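Local coordinates for protein domain of Unknown Function with a Cystatin-Like Fold (Nostoc punctiforme, PDB 2RGQ) that is of unknown function but has the cystatin-like fold of the SnoaL-like family, whose relatives often enclose a binding or catalytic pocket, at residues Leu10-Leu15 with Asp109-Ile114; Glu14-Phe19 with Ile121-Glu126; Asp83-Glu88 with Gly116-Ile121. All coordinates share one frame; numbering follows the deposited sequence.

Interaction 1: residues Leu10-Leu15 with Asp109-Ile114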
loop_
_atom_site.group_PDB
_atom_site.type_symbol
_atom_site.label_atom_id
_atom_site.label_comp_id
_atom_site.label_asym_id
_atom_site.label_seq_id
_atom_site.Cartn_x
_atom_site.Cartn_y
_atom_site.Cartn_z
ATOM N N LEU B 10 -1.889 -2.816 12.973
ATOM C CA LEU B 10 -1.191 -3.696 12.024
ATOM C C LEU B 10 -1.976 -4.986 11.782
ATOM O O LEU B 10 -2.132 -5.415 10.624
ATOM C CB LEU B 10 0.232 -3.954 12.476
ATOM C CG LEU B 10 1.191 -2.791 12.476
ATOM C CD1 LEU B 10 2.411 -3.119 13.282
ATOM C CD2 LEU B 10 1.618 -2.419 11.036
ATOM N N GLU B 11 -2.512 -5.573 12.846
ATOM C CA GLU B 11 -3.378 -6.782 12.748
ATOM C C GLU B 11 -4.646 -6.495 11.956
ATOM O O GLU B 11 -5.088 -7.311 11.140
ATOM C CB GLU B 11 -3.722 -7.365 14.133
ATOM C CG GLU B 11 -4.220 -8.833 14.075
ATOM C CD GLU B 11 -4.604 -9.430 15.421
ATOM O OE1 GLU B 11 -3.950 -9.036 16.403
ATOM O OE2 GLU B 11 -5.555 -10.273 15.497
ATOM N N ILE B 12 -5.256 -5.338 12.176
ATOM C CA ILE B 12 -6.476 -4.985 11.419
ATOM C C ILE B 12 -6.147 -4.794 9.926
ATOM O O ILE B 12 -6.911 -5.242 9.060
ATOM C CB ILE B 12 -7.156 -3.730 12.025
ATOM C CG1 ILE B 12 -7.718 -4.028 13.420
ATOM C CG2 ILE B 12 -8.247 -3.163 11.148
ATOM C CD1 ILE B 12 -7.956 -2.772 14.246
HETATM N N MSE B 13 -5.047 -4.122 9.623
HETATM C CA MSE B 13 -4.606 -3.967 8.249
HETATM C C MSE B 13 -4.348 -5.342 7.622
HETATM O O MSE B 13 -4.660 -5.548 6.460
HETATM C CB MSE B 13 -3.372 -3.060 8.153
HETATM C CG MSE B 13 -3.749 -1.594 8.256
HETATM SE SE MSE B 13 -2.171 -0.556 7.993
HETATM C CE MSE B 13 -1.543 -0.782 9.642
ATOM N N GLU B 14 -3.753 -6.259 8.385
ATOM C CA GLU B 14 -3.534 -7.653 7.912
ATOM C C GLU B 14 -4.828 -8.407 7.576
ATOM O O GLU B 14 -4.835 -9.258 6.694
ATOM C CB GLU B 14 -2.667 -8.440 8.887
ATOM C CG GLU B 14 -1.202 -8.146 8.719
ATOM C CD GLU B 14 -0.311 -9.044 9.584
ATOM O OE1 GLU B 14 -0.829 -10.062 10.123
ATOM O OE2 GLU B 14 0.911 -8.742 9.701
ATOM N N LEU B 15 -5.959 -8.022 8.163
ATOM C CA LEU B 15 -7.232 -8.664 7.777
ATOM C C LEU B 15 -7.517 -8.396 6.316
ATOM O O LEU B 15 -7.917 -9.328 5.608
ATOM C CB LEU B 15 -8.426 -8.142 8.545
ATOM C CG LEU B 15 -8.531 -8.516 10.016
ATOM C CD1 LEU B 15 -9.558 -7.648 10.789
ATOM C CD2 LEU B 15 -8.827 -10.024 10.133
ATOM N N ASP B 109 -14.674 -1.185 6.678
ATOM C CA ASP B 109 -14.660 -2.391 7.532
ATOM C C ASP B 109 -15.001 -2.078 8.976
ATOM O O ASP B 109 -14.563 -1.071 9.515
ATOM C CB ASP B 109 -13.284 -3.074 7.497
ATOM C CG ASP B 109 -12.916 -3.586 6.122
ATOM O OD1 ASP B 109 -13.750 -4.338 5.575
ATOM O OD2 ASP B 109 -11.777 -3.316 5.625
ATOM N N GLN B 110 -15.878 -2.881 9.574
ATOM C CA GLN B 110 -16.112 -2.830 11.014
ATOM C C GLN B 110 -15.407 -4.092 11.497
ATOM O O GLN B 110 -15.678 -5.207 10.958
ATOM C CB GLN B 110 -17.584 -2.906 11.360
ATOM C CG GLN B 110 -18.422 -1.765 10.836
ATOM C CD GLN B 110 -19.889 -1.950 11.145
ATOM O OE1 GLN B 110 -20.291 -2.942 11.765
ATOM N NE2 GLN B 110 -20.712 -0.992 10.710
ATOM N N VAL B 111 -14.519 -3.953 12.482
ATOM C CA VAL B 111 -13.733 -5.059 12.977
ATOM C C VAL B 111 -13.924 -5.168 14.498
ATOM O O VAL B 111 -14.336 -4.207 15.139
ATOM C CB VAL B 111 -12.251 -4.963 12.651
ATOM C CG1 VAL B 111 -12.028 -5.044 11.082
ATOM C CG2 VAL B 111 -11.612 -3.713 13.333
ATOM N N ARG B 112 -13.704 -6.361 15.011
ATOM C CA ARG B 112 -13.884 -6.635 16.439
ATOM C C ARG B 112 -12.852 -7.619 16.934
ATOM O O ARG B 112 -12.476 -8.563 16.214
ATOM C CB ARG B 112 -15.278 -7.179 16.673
ATOM C CG ARG B 112 -15.696 -7.398 18.147
ATOM C CD ARG B 112 -17.112 -7.924 18.216
ATOM N NE ARG B 112 -18.064 -6.982 17.598
ATOM C CZ ARG B 112 -19.268 -7.287 17.112
ATOM N NH1 ARG B 112 -19.733 -8.488 17.185
ATOM N NH2 ARG B 112 -20.038 -6.369 16.593
ATOM N N LYS B 113 -12.407 -7.393 18.169
ATOM C CA LYS B 113 -11.475 -8.312 18.832
ATOM C C LYS B 113 -12.345 -9.308 19.591
ATOM O O LYS B 113 -13.092 -8.924 20.480
ATOM C CB LYS B 113 -10.548 -7.568 19.746
ATOM C CG LYS B 113 -9.548 -8.428 20.444
ATOM C CD LYS B 113 -8.571 -7.628 21.262
ATOM C CE LYS B 113 -7.537 -6.939 20.401
ATOM N NZ LYS B 113 -6.815 -5.867 21.204
ATOM N N ILE B 114 -12.236 -10.581 19.205
ATOM C CA ILE B 114 -12.967 -11.695 19.797
ATOM C C ILE B 114 -11.951 -12.765 20.249
ATOM O O ILE B 114 -11.125 -13.216 19.473
ATOM C CB ILE B 114 -14.008 -12.304 18.802
ATOM C CG1 ILE B 114 -14.815 -11.190 18.114
ATOM C CG2 ILE B 114 -14.906 -13.313 19.527
ATOM C CD1 ILE B 114 -15.868 -11.660 17.082
#
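Ile12 and Leu15 meet Val111 in a small, wholly apolar helix-on-sheet contact, in which one side of helix 6-25 rests against strand 101-114 in the buried interior of the cystatin-like fold. It illustrates how little is needed at a single point of such an interface: one branched residue of the strand takes two side chains of the helix, each on its own methyl group. Val111 offers CG2 to Ile12 and CG1 to Leu15. Its CG1 lies anti to the carbonyl carbon (chi1 -65°), which leaves CG2 between the backbone N and that carbon, and both branches thus reach the helix. From the other side, CD1 of Ile12 stands 3.9 Å from CG2 of Val111, with CG1 and CG2 of the same isoleucine almost as near, so that the methyl is met along the flank of the side chain as well as at its end. The leucine makes a narrower touch, its CD1 alone coming to 3.6 Å from CG1 of Val111. In both pairs the side chains lie obliquely across one another. Ile12 and Leu15 are three positions apart, a spacing that brings both to the same side of the helix; the closest pair of CA atoms across the contact is that of Ile12 and Val111, 7.4 Å apart. Ile12 also touches Ala85 and Met87 on the adjoining strand 84-95, while Leu15 reaches Thr34. With hydrocarbon alone at the touching points, the contact depends on shape and exclusion of water, and it gives this side of the helix no directional bond to this part of the strand.

Interaction 2: residues Glu14-Phe19 with Ile121-Glu126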
loop_
_atom_site.group_PDB
_atom_site.type_symbol
_atom_site.label_atom_id
_atom_site.label_comp_id
_atom_site.label_asym_id
_atom_site.label_seq_id
_atom_site.Cartn_x
_atom_site.Cartn_y
_atom_site.Cartn_z
ATOM N N GLU B 14 -3.753 -6.259 8.385
ATOM C CA GLU B 14 -3.534 -7.653 7.912
ATOM C C GLU B 14 -4.828 -8.407 7.576
ATOM O O GLU B 14 -4.835 -9.258 6.694
ATOM C CB GLU B 14 -2.667 -8.440 8.887
ATOM C CG GLU B 14 -1.202 -8.146 8.719
ATOM C CD GLU B 14 -0.311 -9.044 9.584
ATOM O OE1 GLU B 14 -0.829 -10.062 10.123
ATOM O OE2 GLU B 14 0.911 -8.742 9.701
ATOM N N LEU B 15 -5.959 -8.022 8.163
ATOM C CA LEU B 15 -7.232 -8.664 7.777
ATOM C C LEU B 15 -7.517 -8.396 6.316
ATOM O O LEU B 15 -7.917 -9.328 5.608
ATOM C CB LEU B 15 -8.426 -8.142 8.545
ATOM C CG LEU B 15 -8.531 -8.516 10.016
ATOM C CD1 LEU B 15 -9.558 -7.648 10.789
ATOM C CD2 LEU B 15 -8.827 -10.024 10.133
ATOM N N ALA B 16 -7.339 -7.136 5.882
ATOM C CA ALA B 16 -7.524 -6.759 4.467
ATOM C C ALA B 16 -6.535 -7.525 3.571
ATOM O O ALA B 16 -6.930 -8.114 2.574
ATOM C CB ALA B 16 -7.349 -5.284 4.285
ATOM N N ALA B 17 -5.263 -7.521 3.959
ATOM C CA ALA B 17 -4.211 -8.222 3.221
ATOM C C ALA B 17 -4.489 -9.719 3.136
ATOM O O ALA B 17 -4.436 -10.297 2.038
ATOM C CB ALA B 17 -2.810 -7.930 3.834
ATOM N N ARG B 18 -4.949 -10.325 4.237
ATOM C CA ARG B 18 -5.322 -11.756 4.254
ATOM C C ARG B 18 -6.550 -12.068 3.372
ATOM O O ARG B 18 -6.512 -13.027 2.598
ATOM C CB ARG B 18 -5.551 -12.227 5.695
ATOM C CG ARG B 18 -4.273 -12.370 6.486
ATOM C CD ARG B 18 -4.591 -12.445 7.977
ATOM N NE ARG B 18 -5.414 -13.609 8.318
ATOM C CZ ARG B 18 -6.239 -13.684 9.373
ATOM N NH1 ARG B 18 -6.396 -12.670 10.195
ATOM N NH2 ARG B 18 -6.916 -14.799 9.607
ATOM N N PHE B 19 -7.596 -11.237 3.459
ATOM C CA PHE B 19 -8.783 -11.324 2.606
ATOM C C PHE B 19 -8.392 -11.312 1.143
ATOM O O PHE B 19 -8.805 -12.205 0.369
ATOM C CB PHE B 19 -9.714 -10.123 2.918
ATOM C CG PHE B 19 -10.995 -10.066 2.114
ATOM C CD1 PHE B 19 -10.994 -9.618 0.800
ATOM C CD2 PHE B 19 -12.222 -10.275 2.709
ATOM C CE1 PHE B 19 -12.151 -9.504 0.054
ATOM C CE2 PHE B 19 -13.423 -10.140 1.928
ATOM C CZ PHE B 19 -13.377 -9.749 0.649
ATOM N N ILE B 121 -16.213 -7.946 11.043
ATOM C CA ILE B 121 -17.651 -8.056 11.347
ATOM C C ILE B 121 -18.474 -7.699 10.110
ATOM O O ILE B 121 -19.493 -8.338 9.800
ATOM C CB ILE B 121 -18.082 -7.112 12.506
ATOM C CG1 ILE B 121 -17.321 -7.492 13.799
ATOM C CG2 ILE B 121 -19.644 -7.102 12.671
ATOM C CD1 ILE B 121 -17.552 -8.938 14.293
ATOM N N LEU B 122 -18.080 -6.618 9.447
ATOM C CA LEU B 122 -18.754 -6.187 8.257
ATOM C C LEU B 122 -17.804 -5.501 7.344
ATOM O O LEU B 122 -17.223 -4.479 7.700
ATOM C CB LEU B 122 -19.896 -5.217 8.571
ATOM C CG LEU B 122 -20.636 -4.620 7.368
ATOM C CD1 LEU B 122 -21.234 -5.705 6.481
ATOM C CD2 LEU B 122 -21.720 -3.726 7.872
ATOM N N ARG B 123 -17.649 -6.051 6.149
ATOM C CA ARG B 123 -16.863 -5.413 5.096
ATOM C C ARG B 123 -17.831 -4.981 4.007
ATOM O O ARG B 123 -18.579 -5.813 3.471
ATOM C CB ARG B 123 -15.770 -6.353 4.578
ATOM C CG ARG B 123 -15.174 -5.850 3.268
ATOM C CD ARG B 123 -13.945 -6.579 2.863
ATOM N NE ARG B 123 -12.800 -5.922 3.486
ATOM C CZ ARG B 123 -11.598 -5.810 2.933
ATOM N NH1 ARG B 123 -11.290 -6.344 1.764
ATOM N NH2 ARG B 123 -10.670 -5.135 3.578
ATOM N N GLN B 124 -17.825 -3.674 3.703
ATOM C CA GLN B 124 -18.655 -3.062 2.666
ATOM C C GLN B 124 -17.743 -2.528 1.579
ATOM O O GLN B 124 -16.880 -1.680 1.849
ATOM C CB GLN B 124 -19.509 -1.936 3.232
ATOM C CG GLN B 124 -20.646 -2.477 4.106
ATOM C CD GLN B 124 -21.409 -1.387 4.794
ATOM O OE1 GLN B 124 -20.814 -0.626 5.529
ATOM N NE2 GLN B 124 -22.720 -1.366 4.649
ATOM N N ILE B 125 -17.892 -3.076 0.384
ATOM C CA ILE B 125 -17.109 -2.703 -0.796
ATOM C C ILE B 125 -17.997 -1.851 -1.705
ATOM O O ILE B 125 -19.076 -2.295 -2.104
ATOM C CB ILE B 125 -16.589 -3.956 -1.539
ATOM C CG1 ILE B 125 -15.769 -4.842 -0.588
ATOM C CG2 ILE B 125 -15.761 -3.526 -2.757
ATOM C CD1 ILE B 125 -15.158 -6.062 -1.155
ATOM N N GLU B 126 -17.542 -0.635 -2.017
ATOM C CA GLU B 126 -18.266 0.326 -2.841
ATOM C C GLU B 126 -17.462 0.428 -4.113
ATOM O O GLU B 126 -16.490 1.175 -4.178
ATOM C CB GLU B 126 -18.383 1.661 -2.095
ATOM C CG GLU B 126 -19.136 1.505 -0.774
ATOM C CD GLU B 126 -19.376 2.817 -0.016
ATOM O OE1 GLU B 126 -18.793 3.874 -0.377
ATOM O OE2 GLU B 126 -20.165 2.786 0.971
#
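Arg123 extends from its strand to Ala16 and Phe19 on helix 6-25, and Ile125, two residues on, adds a lighter touch to the same ring. The second segment begins with a change of course: at the corner of the chain a classic beta bulge sets Ile121 and Leu122 together opposite Gln110 of strand 101-114. Arg123 follows as the centre of the contact. Its chain is bent at chi3 (-88°), which carries the guanidinium back over one face of Phe19. CZ stands 4.4 Å from the centroid of the Phe19 ring and 12° off its normal, a cation-pi contact, and CD makes a CH-pi contact with the same ring at 4.0 Å from the centroid. The two planes are not stacked but inclined by 47°, so NH1 dips nearest, 3.4 Å from CD1 of Phe19, toward the rim. NH2 meanwhile lies 3.4 Å from CB of Ala16. The buried charge is answered outside the pair: NE is in a salt bridge with Asp109 and NH1 with Glu20, which fix the rotation of the group. Farther on, CD1 of Ile125 comes to 4.5 Å from CZ of Phe19. A leucine in place of Phe19 would probably cost the guanidinium its aromatic face, leaving the arginine to its acidic partners and opening a gap beside Ile125. The segment axes of helix 14-19 and strand 122-126 approach no closer than 12.1 Å, a span that these long side chains bridge, and Leu41 of strand 39-43, Phe35 of strand 35-36 and Tyr31 of helix 28-32 pack around Phe19.

Interaction 3: residues Asp83-Glu88 with Gly116-Ile121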
loop_
_atom_site.group_PDB
_atom_site.type_symbol
_atom_site.label_atom_id
_atom_site.label_comp_id
_atom_site.label_asym_id
_atom_site.label_seq_id
_atom_site.Cartn_x
_atom_site.Cartn_y
_atom_site.Cartn_z
ATOM N N ASP B 83 -11.012 -3.148 21.246
ATOM C CA ASP B 83 -11.807 -4.278 20.780
ATOM C C ASP B 83 -12.853 -4.022 19.737
ATOM O O ASP B 83 -13.476 -4.956 19.311
ATOM C CB ASP B 83 -12.407 -5.016 21.978
ATOM C CG ASP B 83 -13.429 -4.197 22.764
ATOM O OD1 ASP B 83 -13.610 -3.006 22.475
ATOM O OD2 ASP B 83 -14.016 -4.781 23.725
ATOM N N GLU B 84 -13.022 -2.778 19.303
ATOM C CA GLU B 84 -13.950 -2.434 18.239
ATOM C C GLU B 84 -13.336 -1.296 17.433
ATOM O O GLU B 84 -12.865 -0.302 17.999
ATOM C CB GLU B 84 -15.270 -1.980 18.791
ATOM C CG GLU B 84 -15.966 -2.989 19.703
ATOM C CD GLU B 84 -17.338 -2.502 20.111
ATOM O OE1 GLU B 84 -18.269 -2.708 19.310
ATOM O OE2 GLU B 84 -17.466 -1.936 21.232
ATOM N N ALA B 85 -13.331 -1.435 16.132
ATOM C CA ALA B 85 -12.741 -0.401 15.290
ATOM C C ALA B 85 -13.370 -0.430 13.907
ATOM O O ALA B 85 -14.153 -1.338 13.561
ATOM C CB ALA B 85 -11.202 -0.552 15.221
ATOM N N THR B 86 -13.084 0.633 13.162
ATOM C CA THR B 86 -13.522 0.785 11.800
ATOM C C THR B 86 -12.300 1.134 10.982
ATOM O O THR B 86 -11.401 1.814 11.482
ATOM C CB THR B 86 -14.629 1.863 11.647
ATOM O OG1 THR B 86 -14.115 3.127 12.083
ATOM C CG2 THR B 86 -15.833 1.511 12.466
HETATM N N MSE B 87 -12.210 0.559 9.794
HETATM C CA MSE B 87 -11.149 0.836 8.850
HETATM C C MSE B 87 -11.756 1.311 7.551
HETATM O O MSE B 87 -12.774 0.750 7.134
HETATM C CB MSE B 87 -10.314 -0.432 8.585
HETATM C CG MSE B 87 -9.164 -0.171 7.629
HETATM SE SE MSE B 87 -7.913 -1.627 7.517
HETATM C CE MSE B 87 -8.993 -3.068 7.008
ATOM N N GLU B 88 -11.147 2.327 6.912
ATOM C CA GLU B 88 -11.512 2.767 5.562
ATOM C C GLU B 88 -10.260 2.559 4.733
ATOM O O GLU B 88 -9.153 2.786 5.210
ATOM C CB GLU B 88 -11.986 4.222 5.505
ATOM C CG GLU B 88 -13.103 4.529 6.459
ATOM C CD GLU B 88 -12.622 4.836 7.882
ATOM O OE1 GLU B 88 -11.734 5.697 8.077
ATOM O OE2 GLU B 88 -13.145 4.212 8.842
ATOM N N GLY B 116 -9.323 -12.421 21.829
ATOM C CA GLY B 116 -8.004 -11.886 21.619
ATOM C C GLY B 116 -7.475 -11.672 20.228
ATOM O O GLY B 116 -6.299 -11.297 20.087
ATOM N N LYS B 117 -8.314 -11.885 19.219
ATOM C CA LYS B 117 -7.941 -11.743 17.828
ATOM C C LYS B 117 -8.909 -10.859 17.098
ATOM O O LYS B 117 -10.118 -10.956 17.348
ATOM C CB LYS B 117 -7.976 -13.130 17.204
ATOM C CG LYS B 117 -7.585 -13.208 15.753
ATOM C CD LYS B 117 -7.193 -14.648 15.424
ATOM C CE LYS B 117 -7.025 -14.858 13.923
ATOM N NZ LYS B 117 -5.981 -14.010 13.319
ATOM N N TRP B 118 -8.401 -10.098 16.108
ATOM C CA TRP B 118 -9.269 -9.224 15.315
ATOM C C TRP B 118 -9.890 -9.999 14.167
ATOM O O TRP B 118 -9.240 -10.859 13.520
ATOM C CB TRP B 118 -8.539 -8.013 14.741
ATOM C CG TRP B 118 -8.114 -7.049 15.762
ATOM C CD1 TRP B 118 -6.912 -6.993 16.361
ATOM C CD2 TRP B 118 -8.896 -5.984 16.302
ATOM N NE1 TRP B 118 -6.862 -5.925 17.227
ATOM C CE2 TRP B 118 -8.080 -5.299 17.227
ATOM C CE3 TRP B 118 -10.209 -5.560 16.120
ATOM C CZ2 TRP B 118 -8.537 -4.187 17.969
ATOM C CZ3 TRP B 118 -10.679 -4.441 16.841
ATOM C CH2 TRP B 118 -9.842 -3.775 17.766
ATOM N N TYR B 119 -11.157 -9.685 13.928
ATOM C CA TYR B 119 -11.956 -10.252 12.860
ATOM C C TYR B 119 -12.819 -9.231 12.154
ATOM O O TYR B 119 -13.219 -8.231 12.748
ATOM C CB TYR B 119 -12.965 -11.259 13.434
ATOM C CG TYR B 119 -12.345 -12.453 14.040
ATOM C CD1 TYR B 119 -11.986 -13.554 13.256
ATOM C CD2 TYR B 119 -12.071 -12.488 15.392
ATOM C CE1 TYR B 119 -11.390 -14.668 13.830
ATOM C CE2 TYR B 119 -11.461 -13.594 15.980
ATOM C CZ TYR B 119 -11.140 -14.681 15.206
ATOM O OH TYR B 119 -10.513 -15.738 15.821
ATOM N N LEU B 120 -13.083 -9.466 10.874
ATOM C CA LEU B 120 -14.059 -8.691 10.133
ATOM C C LEU B 120 -15.500 -8.986 10.604
ATOM O O LEU B 120 -15.964 -10.156 10.579
ATOM C CB LEU B 120 -13.955 -9.030 8.628
ATOM C CG LEU B 120 -12.699 -8.568 7.876
ATOM C CD1 LEU B 120 -12.670 -9.220 6.491
ATOM C CD2 LEU B 120 -12.653 -7.053 7.741
ATOM N N ILE B 121 -16.213 -7.946 11.043
ATOM C CA ILE B 121 -17.651 -8.056 11.347
ATOM C C ILE B 121 -18.474 -7.699 10.110
ATOM O O ILE B 121 -19.493 -8.338 9.800
ATOM C CB ILE B 121 -18.082 -7.112 12.506
ATOM C CG1 ILE B 121 -17.321 -7.492 13.799
ATOM C CG2 ILE B 121 -19.644 -7.102 12.671
ATOM C CD1 ILE B 121 -17.552 -8.938 14.293
#
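Trp118 reaches Asp83, Glu84 and Ala85 with the far end of its six-membered ring, and the surface it meets is mostly backbone. CH2 of Trp118 lies 3.6 Å from atom C of Asp83 and equally near CA of Asp83, then 3.7 Å from N of Glu84. The neighbouring atom CZ3 comes to 3.8 Å from O of Asp83, and to 4.2 Å from CB of Ala85, where side chain meets side chain. The peptide link from Asp83 to Glu84 thus lies obliquely against the indole, while the side chains of Asp83 and Glu84 leave the backbone on the side away from the tryptophan's segment. The first torsion of Trp118 helps explain the reach: CG is anti to its carbonyl carbon (chi1 -68°), and although its CB does not head for the other segment, the long ring system carries its end there. In the fold this is a contact between non-adjacent strands. Strand 101-114 runs between 84-95 and 117-127 in the antiparallel part of the curved sheet of the cystatin-like domain, and the indole passes over it, touching Val111 and Lys113 on the way. NE1 gives a hydrogen bond to OD1 of Asp8, which helps fix the ring, and the backbone N of Trp118 gives one to OE2 of Glu11 in helix 6-25, which holds the strand. On the opposing side, OD1 of Asn81 takes hydrogen bonds from the backbone N of both Asp83 and Glu84, holding the turn that leads from strand 69-80 into 84-95. Backbone bonds from Asp83 to Lys113 and from Ala85 to Val111 then tie that strand to the middle one.

The three contacts adjoin one another between helix 6-25 and the sheet. Centres of interactions 1 and 3 are about 4 Å apart, those of 1 and 2 about 8 Å and those of 2 and 3 about 10 Å. Interactions 1 and 2 both start from the helix and share Glu14 and Leu15, but end on consecutive strands, 101-114 and 117-127; interaction 3 lies within the sheet, joining 84-95 to 117-127 across the middle strand, and touches the helix through Met87 and Trp118. Its segments alternate along the chain with those of interaction 1. Interactions 2 and 3 share Ile121, at the corner of strand 117-127. The N-terminal helix is thereby packed onto strands that come much later in the sequence.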